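Side-chain contacts in aminotransferase (Bacillus subtilis, PDB 6L1O), which is a pyridoxal-phosphate-dependent aminotransferase (BacF) encoded in the operon for biosynthesis of the dipeptide antibiotic bacilysin: residues 372-375 with 376-380; 303-306 with 307-311; 292-295 with 296-300; 381-384 with 385-388. All blocks are in the same frame, centred on the assembly; numbering follows the deposited sequence.

Contact 1: residues 372-375 with 376-380; sequences SKQE and DLREF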
loop_
_atom_site.group_PDB
_atom_site.type_symbol
_atom_site.label_atom_id
_atom_site.label_comp_id
_atom_site.label_asym_id
_atom_site.label_seq_id
_atom_site.Cartn_x
_atom_site.Cartn_y
_atom_site.Cartn_z
ATOM N N SER B 372 -14.723 -22.690 -7.044
ATOM C CA SER B 372 -15.233 -22.843 -8.362
ATOM C C SER B 372 -16.623 -23.478 -8.303
ATOM O O SER B 372 -16.981 -24.248 -7.348
ATOM C CB SER B 372 -14.292 -23.717 -9.183
ATOM O OG SER B 372 -13.177 -23.012 -9.651
ATOM N N LYS B 373 -17.394 -23.201 -9.336
ATOM C CA LYS B 373 -18.803 -23.661 -9.372
ATOM C C LYS B 373 -18.890 -25.206 -9.491
ATOM O O LYS B 373 -17.969 -25.839 -9.988
ATOM C CB LYS B 373 -19.513 -22.959 -10.546
ATOM C CG LYS B 373 -19.098 -23.454 -11.934
ATOM C CD LYS B 373 -19.598 -22.603 -13.105
ATOM C CE LYS B 373 -18.813 -21.288 -13.198
ATOM N NZ LYS B 373 -19.073 -20.552 -14.450
ATOM N N GLN B 374 -20.008 -25.782 -9.064
ATOM C CA GLN B 374 -20.215 -27.243 -9.091
ATOM C C GLN B 374 -19.773 -27.949 -10.388
ATOM O O GLN B 374 -19.078 -28.972 -10.364
ATOM C CB GLN B 374 -21.699 -27.566 -8.826
ATOM C CG GLN B 374 -22.150 -28.942 -9.347
ATOM C CD GLN B 374 -23.665 -29.168 -9.181
ATOM O OE1 GLN B 374 -24.223 -28.846 -8.156
ATOM N NE2 GLN B 374 -24.320 -29.714 -10.213
ATOM N N GLU B 375 -20.206 -27.419 -11.522
ATOM C CA GLU B 375 -19.917 -28.068 -12.803
ATOM C C GLU B 375 -18.433 -27.965 -13.224
ATOM O O GLU B 375 -17.920 -28.826 -13.969
ATOM C CB GLU B 375 -20.841 -27.560 -13.884
ATOM C CG GLU B 375 -22.306 -28.007 -13.681
ATOM C CD GLU B 375 -22.501 -29.534 -13.669
ATOM O OE1 GLU B 375 -21.838 -30.235 -14.495
ATOM O OE2 GLU B 375 -23.278 -30.052 -12.786
ATOM N N ASP B 376 -17.738 -26.946 -12.756
ATOM C CA ASP B 376 -16.282 -26.891 -12.926
ATOM C C ASP B 376 -15.603 -27.959 -12.057
ATOM O O ASP B 376 -14.698 -28.628 -12.505
ATOM C CB ASP B 376 -15.732 -25.511 -12.555
ATOM C CG ASP B 376 -15.963 -24.451 -13.636
ATOM O OD1 ASP B 376 -16.515 -24.767 -14.720
ATOM O OD2 ASP B 376 -15.613 -23.271 -13.377
ATOM N N LEU B 377 -16.117 -28.147 -10.839
ATOM C CA LEU B 377 -15.633 -29.220 -9.990
ATOM C C LEU B 377 -15.882 -30.580 -10.658
ATOM O O LEU B 377 -15.025 -31.485 -10.617
ATOM C CB LEU B 377 -16.258 -29.158 -8.606
ATOM C CG LEU B 377 -16.047 -27.843 -7.800
ATOM C CD1 LEU B 377 -16.704 -27.902 -6.429
ATOM C CD2 LEU B 377 -14.553 -27.552 -7.631
ATOM N N ARG B 378 -17.040 -30.727 -11.300
ATOM C CA ARG B 378 -17.356 -31.977 -11.945
ATOM C C ARG B 378 -16.484 -32.233 -13.140
ATOM O O ARG B 378 -16.013 -33.379 -13.344
ATOM C CB ARG B 378 -18.818 -32.070 -12.343
ATOM C CG ARG B 378 -19.200 -33.491 -12.826
ATOM C CD ARG B 378 -20.600 -33.545 -13.406
ATOM N NE ARG B 378 -21.586 -32.951 -12.494
ATOM C CZ ARG B 378 -22.203 -33.578 -11.498
ATOM N NH1 ARG B 378 -21.927 -34.844 -11.229
ATOM N NH2 ARG B 378 -23.102 -32.918 -10.762
ATOM N N GLU B 379 -16.302 -31.226 -13.954
ATOM C CA GLU B 379 -15.508 -31.335 -15.181
ATOM C C GLU B 379 -14.000 -31.634 -14.869
ATOM O O GLU B 379 -13.373 -32.431 -15.547
ATOM C CB GLU B 379 -15.658 -30.047 -15.993
ATOM C CG GLU B 379 -14.909 -29.975 -17.319
ATOM C CD GLU B 379 -15.314 -31.008 -18.345
ATOM O OE1 GLU B 379 -16.417 -31.613 -18.234
ATOM O OE2 GLU B 379 -14.488 -31.215 -19.283
ATOM N N PHE B 380 -13.490 -31.075 -13.773
ATOM C CA PHE B 380 -12.153 -31.426 -13.253
ATOM C C PHE B 380 -12.040 -32.957 -13.061
ATOM O O PHE B 380 -11.134 -33.614 -13.618
ATOM C CB PHE B 380 -11.926 -30.677 -11.908
ATOM C CG PHE B 380 -10.630 -30.992 -11.242
ATOM C CD1 PHE B 380 -9.481 -30.241 -11.535
ATOM C CD2 PHE B 380 -10.543 -32.011 -10.302
ATOM C CE1 PHE B 380 -8.278 -30.516 -10.904
ATOM C CE2 PHE B 380 -9.341 -32.286 -9.657
ATOM C CZ PHE B 380 -8.218 -31.540 -9.953
HETATM O O HOH W 1 -16.531 -21.089 -11.009
#
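The guanidinium of Arg378 is met at its edge by the carboxylate of Glu375 and the side-chain amide of Gln374. The carboxylate is turned only 21° from the guanidinium plane. The amide plane of Gln374 stands nearly upright to it, at 84°. Glu375 and Arg378 run side by side and point the same way. They form a salt bridge, with Arg378 NE 3.4 Å from Glu375 OE2. NE is shared between OE1 and OE2, and both hydrogen bonds are weak. Glu375 gets there by folding back at chi2 (-60°), which brings its carboxylate over to the arginine. Gln374 NE2 donates a straighter bond of 2.8 Å to Glu375 OE2, on the anti side of the carboxylate, and probably helps hold that group in place. The Glu375-Arg378 pair is an i to i+3 salt bridge on the surface of the first turn of helix 374-385, with Lys373 at the N-cap position. Leu377 N donates to Lys373 O at 3.1 Å, and Asp376 N reaches the same oxygen weakly. Lys373 and Asp376 cross obliquely, Lys373 CG lying 3.7 Å from Asp376 CG. Their charged ends, Lys373 NZ and Asp376 OD2, stay 4.5 Å apart, too far for a salt bridge. A water accepts from Lys373 N at 2.8 Å and donates a weak bond to Asp376 OD2. On the buried side, Leu377 CG packs 3.7 Å from Ser372 O. The Leu377 side chain also touches Leu37, Arg301 and Phe305. Further along the helix, Glu379 makes a salt bridge with Arg383.

Contact 2: residues 303-306 with 307-311; sequences DFFT and ALCEK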
loop_
_atom_site.group_PDB
_atom_site.type_symbol
_atom_site.label_atom_id
_atom_site.label_comp_id
_atom_site.label_asym_id
_atom_site.label_seq_id
_atom_site.Cartn_x
_atom_site.Cartn_y
_atom_site.Cartn_z
ATOM N N ASP B 303 -17.850 -31.481 0.224
ATOM C CA ASP B 303 -18.529 -32.771 0.290
ATOM C C ASP B 303 -18.796 -33.370 -1.093
ATOM O O ASP B 303 -18.484 -34.557 -1.328
ATOM C CB ASP B 303 -19.810 -32.650 1.082
ATOM C CG ASP B 303 -19.563 -32.419 2.563
ATOM O OD1 ASP B 303 -18.392 -32.337 3.007
ATOM O OD2 ASP B 303 -20.551 -32.304 3.307
ATOM N N PHE B 304 -19.362 -32.573 -1.984
ATOM C CA PHE B 304 -19.562 -32.963 -3.391
ATOM C C PHE B 304 -18.285 -33.450 -4.093
ATOM O O PHE B 304 -18.278 -34.533 -4.729
ATOM C CB PHE B 304 -20.131 -31.805 -4.169
ATOM C CG PHE B 304 -20.261 -32.054 -5.651
ATOM C CD1 PHE B 304 -21.292 -32.864 -6.151
ATOM C CD2 PHE B 304 -19.360 -31.497 -6.544
ATOM C CE1 PHE B 304 -21.425 -33.067 -7.525
ATOM C CE2 PHE B 304 -19.462 -31.715 -7.903
ATOM C CZ PHE B 304 -20.517 -32.502 -8.388
ATOM N N PHE B 305 -17.241 -32.620 -4.023
ATOM C CA PHE B 305 -15.992 -32.865 -4.672
ATOM C C PHE B 305 -15.248 -34.082 -4.128
ATOM O O PHE B 305 -14.722 -34.899 -4.892
ATOM C CB PHE B 305 -15.059 -31.639 -4.504
ATOM C CG PHE B 305 -13.731 -31.771 -5.204
ATOM C CD1 PHE B 305 -13.632 -31.607 -6.603
ATOM C CD2 PHE B 305 -12.595 -32.060 -4.486
ATOM C CE1 PHE B 305 -12.410 -31.733 -7.247
ATOM C CE2 PHE B 305 -11.375 -32.206 -5.120
ATOM C CZ PHE B 305 -11.270 -32.028 -6.480
ATOM N N THR B 306 -15.111 -34.181 -2.838
ATOM C CA THR B 306 -14.344 -35.308 -2.266
ATOM C C THR B 306 -15.103 -36.660 -2.509
ATOM O O THR B 306 -14.502 -37.729 -2.760
ATOM C CB THR B 306 -14.022 -35.121 -0.788
ATOM O OG1 THR B 306 -15.205 -34.857 -0.047
ATOM C CG2 THR B 306 -13.014 -33.941 -0.579
ATOM N N ALA B 307 -16.421 -36.604 -2.465
ATOM C CA ALA B 307 -17.216 -37.825 -2.744
ATOM C C ALA B 307 -17.056 -38.242 -4.185
ATOM O O ALA B 307 -16.972 -39.430 -4.495
ATOM C CB ALA B 307 -18.680 -37.595 -2.374
ATOM N N LEU B 308 -16.972 -37.266 -5.090
ATOM C CA LEU B 308 -16.887 -37.511 -6.507
ATOM C C LEU B 308 -15.483 -38.031 -6.900
ATOM O O LEU B 308 -15.362 -38.981 -7.722
ATOM C CB LEU B 308 -17.179 -36.264 -7.287
ATOM C CG LEU B 308 -17.482 -36.380 -8.750
ATOM C CD1 LEU B 308 -18.772 -37.192 -8.950
ATOM C CD2 LEU B 308 -17.618 -34.973 -9.371
ATOM N N CYS B 309 -14.446 -37.430 -6.309
ATOM C CA CYS B 309 -13.075 -37.915 -6.478
ATOM C C CYS B 309 -12.946 -39.381 -6.039
ATOM O O CYS B 309 -12.343 -40.166 -6.755
ATOM C CB CYS B 309 -12.067 -37.046 -5.742
ATOM S SG CYS B 309 -11.803 -35.474 -6.604
ATOM N N GLU B 310 -13.514 -39.723 -4.883
ATOM C CA GLU B 310 -13.422 -41.084 -4.364
ATOM C C GLU B 310 -14.143 -42.094 -5.298
ATOM O O GLU B 310 -13.518 -43.063 -5.728
ATOM C CB GLU B 310 -13.961 -41.190 -2.954
ATOM C CG GLU B 310 -13.709 -42.578 -2.354
ATOM C CD GLU B 310 -13.651 -42.598 -0.831
ATOM O OE1 GLU B 310 -14.216 -41.684 -0.184
ATOM O OE2 GLU B 310 -13.032 -43.534 -0.266
ATOM N N LYS B 311 -15.407 -41.805 -5.648
ATOM C CA LYS B 311 -16.206 -42.662 -6.492
ATOM C C LYS B 311 -15.661 -42.805 -7.878
ATOM O O LYS B 311 -15.601 -43.941 -8.388
ATOM C CB LYS B 311 -17.682 -42.179 -6.597
#
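The stretch 303-311 belongs to the C-terminal half of helix 289-313, where Phe305 and Cys309 meet one turn apart in a sulfur-aromatic contact. Cys309 SG sits over one face of the Phe305 ring, 3.7 Å from the ring centroid and 21° off the ring normal. It is displaced toward the rim, and its nearest ring atom is Phe305 CZ at 3.5 Å. In Phe305 CG is anti to the backbone N (chi1 -178°), which sends the ring outward with one face toward Cys309 SG. Both residues are buried, and both side chains also touch Met317. Helix 374-385 packs alongside: its Val381 touches Leu308 and Cys309, while Gln374 and Arg378 touch Phe304. On that flank Phe304 and Leu308 lie side by side, pointing the same way. Leu308 CD2 reaches Phe304 CZ at 3.9 Å, an apolar i to i+4 contact. Backbone bonds of the alpha helix tie these turns together, including Cys309 N to Phe305 O at 2.9 Å and Glu310 N to Thr306 O at 3.1 Å. The hydroxyl of Thr306 bonds back to Ile302 O. Asp303 OD1 forms salt bridges with Lys299 and Lys319.

Contact 3: residues 292-295 with 296-300; sequences ESLK and RIYKE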
loop_
_atom_site.group_PDB
_atom_site.type_symbol
_atom_site.label_atom_id
_atom_site.label_comp_id
_atom_site.label_asym_id
_atom_site.label_seq_id
_atom_site.Cartn_x
_atom_site.Cartn_y
_atom_site.Cartn_z
ATOM N N GLU B 292 -22.135 -17.252 7.283
ATOM C CA GLU B 292 -22.473 -18.634 7.575
ATOM C C GLU B 292 -22.985 -19.327 6.306
ATOM O O GLU B 292 -22.642 -20.496 6.045
ATOM C CB GLU B 292 -23.507 -18.750 8.703
ATOM C CG GLU B 292 -23.052 -18.268 10.077
ATOM C CD GLU B 292 -22.145 -19.285 10.751
ATOM O OE1 GLU B 292 -22.622 -20.396 11.024
ATOM O OE2 GLU B 292 -20.952 -19.013 10.973
ATOM N N SER B 293 -23.794 -18.618 5.522
ATOM C CA SER B 293 -24.282 -19.114 4.263
ATOM C C SER B 293 -23.133 -19.444 3.280
ATOM O O SER B 293 -23.151 -20.499 2.599
ATOM C CB SER B 293 -25.217 -18.109 3.622
ATOM O OG SER B 293 -25.854 -18.650 2.493
ATOM N N LEU B 294 -22.119 -18.573 3.228
ATOM C CA LEU B 294 -20.967 -18.769 2.453
ATOM C C LEU B 294 -20.146 -19.989 2.909
ATOM O O LEU B 294 -19.708 -20.783 2.082
ATOM C CB LEU B 294 -20.088 -17.510 2.461
ATOM C CG LEU B 294 -18.843 -17.545 1.643
ATOM C CD1 LEU B 294 -19.090 -17.863 0.175
ATOM C CD2 LEU B 294 -18.114 -16.214 1.817
ATOM N N LYS B 295 -19.947 -20.114 4.202
ATOM C CA LYS B 295 -19.399 -21.328 4.756
ATOM C C LYS B 295 -20.125 -22.644 4.329
ATOM O O LYS B 295 -19.477 -23.678 4.090
ATOM C CB LYS B 295 -19.412 -21.222 6.279
ATOM C CG LYS B 295 -18.777 -22.452 6.947
ATOM C CD LYS B 295 -18.323 -22.105 8.341
ATOM C CE LYS B 295 -19.383 -22.462 9.381
ATOM N NZ LYS B 295 -18.798 -22.359 10.742
ATOM N N ARG B 296 -21.455 -22.600 4.226
ATOM C CA ARG B 296 -22.219 -23.774 3.857
ATOM C C ARG B 296 -22.035 -24.082 2.383
ATOM O O ARG B 296 -22.007 -25.252 2.015
ATOM C CB ARG B 296 -23.730 -23.635 4.173
ATOM C CG ARG B 296 -24.119 -23.525 5.635
ATOM C CD ARG B 296 -25.636 -23.725 5.815
ATOM N NE ARG B 296 -26.418 -22.564 5.335
ATOM C CZ ARG B 296 -26.628 -21.457 6.049
ATOM N NH1 ARG B 296 -26.210 -21.398 7.319
ATOM N NH2 ARG B 296 -27.335 -20.467 5.564
ATOM N N ILE B 297 -21.878 -23.064 1.542
ATOM C CA ILE B 297 -21.524 -23.251 0.132
ATOM C C ILE B 297 -20.198 -24.011 0.002
ATOM O O ILE B 297 -20.096 -24.986 -0.784
ATOM C CB ILE B 297 -21.459 -21.954 -0.650
ATOM C CG1 ILE B 297 -22.882 -21.361 -0.812
ATOM C CG2 ILE B 297 -20.817 -22.132 -2.021
ATOM C CD1 ILE B 297 -22.955 -19.917 -1.236
ATOM N N TYR B 298 -19.168 -23.525 0.724
ATOM C CA TYR B 298 -17.868 -24.204 0.637
ATOM C C TYR B 298 -17.953 -25.631 1.139
ATOM O O TYR B 298 -17.376 -26.536 0.497
ATOM C CB TYR B 298 -16.792 -23.382 1.387
ATOM C CG TYR B 298 -16.447 -22.099 0.673
ATOM C CD1 TYR B 298 -16.349 -22.044 -0.712
ATOM C CD2 TYR B 298 -16.227 -20.912 1.382
ATOM C CE1 TYR B 298 -16.011 -20.885 -1.357
ATOM C CE2 TYR B 298 -15.902 -19.755 0.753
ATOM C CZ TYR B 298 -15.789 -19.719 -0.606
ATOM O OH TYR B 298 -15.417 -18.560 -1.256
ATOM N N LYS B 299 -18.654 -25.853 2.259
ATOM C CA LYS B 299 -18.796 -27.191 2.813
ATOM C C LYS B 299 -19.509 -28.153 1.818
ATOM O O LYS B 299 -19.121 -29.297 1.665
ATOM C CB LYS B 299 -19.522 -27.138 4.170
ATOM C CG LYS B 299 -19.778 -28.480 4.862
ATOM C CD LYS B 299 -18.494 -29.272 5.057
ATOM C CE LYS B 299 -18.750 -30.594 5.813
ATOM N NZ LYS B 299 -17.717 -31.608 5.490
ATOM N N GLU B 300 -20.526 -27.656 1.135
ATOM C CA GLU B 300 -21.197 -28.454 0.129
ATOM C C GLU B 300 -20.268 -28.816 -1.021
ATOM O O GLU B 300 -20.306 -29.929 -1.531
ATOM C CB GLU B 300 -22.407 -27.714 -0.384
ATOM C CG GLU B 300 -23.108 -28.282 -1.601
ATOM C CD GLU B 300 -23.683 -29.662 -1.393
ATOM O OE1 GLU B 300 -24.064 -29.996 -0.235
ATOM O OE2 GLU B 300 -23.768 -30.418 -2.410
#
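Arg296 folds its side chain back over the preceding turn of helix 289-313, against the backbone of Glu292 and Ser293. Its CB lies 3.6 Å from Ser293 O. CG passes 3.4 Å from Glu292 O, the oxygen that also accepts the backbone N-H of Arg296. A bend at chi3 (-73°) then lays the guanidinium over the main chain. NE and CZ approach Ser293 CA, which lies 3.6 Å from one face of the group, offset toward its rim. NH2 ends 3.7 Å from Ser293 CB, and NH1 lies near Glu292 CB. This is packing of a flat group on helix backbone. The carboxylate of Glu292 stays apart, its OE1 5.3 Å from Arg296 NH1. Glu292 instead has a long salt bridge to Lys295, whose NZ bonds to Glu213 O. Lys299 pairs with Asp303, one turn further on.

The buried flank of the helix carries Leu294 and Tyr298, an i to i+4 apolar pair. Phe212 meets the tyrosine ring edge-to-face, and Phe324 meets it with the planes at about 60°. The Tyr298 side chain is about 8 Å from that of Tyr209 and about 11 Å from the bound pyridoxal phosphate, so this flank lies near the cofactor pocket without touching the cofactor. Leu294 reaches the ring through CG and CD1, with CD1 3.8 Å from Tyr298 CE2.

Contact 4: residues 381-384 with 385-388; sequences VTRI and QKLN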
loop_
_atom_site.group_PDB
_atom_site.type_symbol
_atom_site.label_atom_id
_atom_site.label_comp_id
_atom_site.label_asym_id
_atom_site.label_seq_id
_atom_site.Cartn_x
_atom_site.Cartn_y
_atom_site.Cartn_z
ATOM N N VAL B 381 -13.024 -33.534 -12.388
ATOM C CA VAL B 381 -13.010 -34.973 -12.157
ATOM C C VAL B 381 -13.185 -35.766 -13.470
ATOM O O VAL B 381 -12.458 -36.743 -13.712
ATOM C CB VAL B 381 -14.049 -35.398 -11.147
ATOM C CG1 VAL B 381 -14.159 -36.917 -11.088
ATOM C CG2 VAL B 381 -13.707 -34.839 -9.780
ATOM N N THR B 382 -14.108 -35.322 -14.311
ATOM C CA THR B 382 -14.327 -35.955 -15.623
ATOM C C THR B 382 -13.067 -36.033 -16.476
ATOM O O THR B 382 -12.784 -37.068 -17.113
ATOM C CB THR B 382 -15.416 -35.237 -16.421
ATOM O OG1 THR B 382 -16.646 -35.403 -15.735
ATOM C CG2 THR B 382 -15.561 -35.810 -17.869
ATOM N N ARG B 383 -12.296 -34.970 -16.474
ATOM C CA ARG B 383 -11.077 -34.909 -17.270
ATOM C C ARG B 383 -9.978 -35.807 -16.720
ATOM O O ARG B 383 -9.275 -36.472 -17.485
ATOM C CB ARG B 383 -10.578 -33.485 -17.402
ATOM C CG ARG B 383 -11.513 -32.569 -18.164
ATOM C CD ARG B 383 -10.922 -31.212 -18.209
ATOM N NE ARG B 383 -11.751 -30.253 -18.899
ATOM C CZ ARG B 383 -11.353 -29.052 -19.248
ATOM N NH1 ARG B 383 -10.103 -28.647 -18.941
ATOM N NH2 ARG B 383 -12.200 -28.243 -19.848
ATOM N N ILE B 384 -9.855 -35.846 -15.401
ATOM C CA ILE B 384 -8.825 -36.622 -14.767
ATOM C C ILE B 384 -9.111 -38.115 -14.889
ATOM O O ILE B 384 -8.186 -38.936 -14.956
ATOM C CB ILE B 384 -8.649 -36.200 -13.295
ATOM C CG1 ILE B 384 -8.062 -34.785 -13.237
ATOM C CG2 ILE B 384 -7.760 -37.174 -12.523
ATOM C CD1 ILE B 384 -7.728 -34.322 -11.791
ATOM N N GLN B 385 -10.392 -38.474 -14.879
ATOM C CA GLN B 385 -10.787 -39.852 -15.051
ATOM C C GLN B 385 -10.181 -40.502 -16.305
ATOM O O GLN B 385 -9.776 -41.645 -16.258
ATOM C CB GLN B 385 -12.289 -39.975 -15.117
ATOM C CG GLN B 385 -12.758 -41.371 -14.783
ATOM C CD GLN B 385 -14.271 -41.433 -14.816
ATOM O OE1 GLN B 385 -14.885 -40.955 -15.774
ATOM N NE2 GLN B 385 -14.878 -41.977 -13.765
ATOM N N LYS B 386 -10.103 -39.745 -17.394
ATOM C CA LYS B 386 -9.552 -40.245 -18.640
ATOM C C LYS B 386 -8.081 -40.647 -18.502
ATOM O O LYS B 386 -7.608 -41.478 -19.264
ATOM C CB LYS B 386 -9.738 -39.214 -19.757
ATOM C CG LYS B 386 -11.201 -38.977 -20.108
ATOM C CD LYS B 386 -11.392 -37.918 -21.175
ATOM C CE LYS B 386 -11.040 -36.540 -20.628
ATOM N NZ LYS B 386 -11.403 -35.427 -21.537
ATOM N N LEU B 387 -7.365 -40.066 -17.535
ATOM C CA LEU B 387 -5.925 -40.322 -17.357
ATOM C C LEU B 387 -5.626 -41.693 -16.799
ATOM O O LEU B 387 -4.520 -42.201 -16.955
ATOM C CB LEU B 387 -5.300 -39.258 -16.448
ATOM C CG LEU B 387 -5.440 -37.804 -16.887
ATOM C CD1 LEU B 387 -4.567 -36.913 -16.019
ATOM C CD2 LEU B 387 -5.030 -37.671 -18.326
ATOM N N ASN B 388 -6.585 -42.249 -16.087
ATOM C CA ASN B 388 -6.462 -43.570 -15.479
ATOM C C ASN B 388 -5.281 -43.677 -14.489
ATOM O O ASN B 388 -4.569 -44.669 -14.456
ATOM C CB ASN B 388 -6.354 -44.621 -16.588
ATOM C CG ASN B 388 -6.569 -46.024 -16.072
ATOM O OD1 ASN B 388 -5.614 -46.805 -15.892
ATOM N ND2 ASN B 388 -7.821 -46.358 -15.815
HETATM O O HOH W 2 -14.195 -39.061 -17.879
#
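Ile384 O accepts the backbone N-H of Leu387 at 2.9 Å, at the C-terminal end of the helix that begins at Gln374, where Gln385 to Asn388 form a type I beta turn. The turn ends at Asn388, whose phi is positive. The tight part of the contact lies here: Leu387 CB is 3.3 Å from Ile384 O. Leu387 also packs on Tyr343, Leu344, His347 and Ala348 of helix 337-348. Ile384 is buried against Leu313 and Phe391, and Val381 lies against helix 289-313.

The opposite character belongs to Thr382, Gln385 and Lys386, which are exposed. Lys386 bends at chi3 (-70°), turning its chain back along the helix. Its CE then rests 3.6 Å from Arg383 O. The ammonium keeps clear of the guanidinium: Lys386 NZ and Arg383 NE are 5.8 Å apart. The guanidinium of Arg383 bonds to His33 O and makes a salt bridge with Glu379. Lys386 N gives Arg383 O a weak bond. Gln385 NE2 bonds to Glu312. A water bridges Thr382 and Gln385, donating to Thr382 O at 2.6 Å and to Gln385 OE1 at 2.9 Å.

In the fold
Along the chain the order is contact 3, contact 2, contact 1, contact 4. Contacts 3 and 2 lie in succession on helix 289-313, with centres 16 Å apart. Contacts 1 and 4 follow each other on helix 374-385. Their centres are 13 Å apart, and contact 4 runs into the loop beyond. The two helices pack together: the centres of contacts 1 and 2 are 11 Å apart, and Arg378 NH2 lies 3.5 Å from Phe304 CZ. Contact 4 joins the same interface through Val381. Contact 3 comes closest to the cofactor, about 11 Å from the Tyr298 side chain. Helix 289-313 thus runs from near the cofactor pocket to contacts 1, 2 and 4, away from the annotated sites.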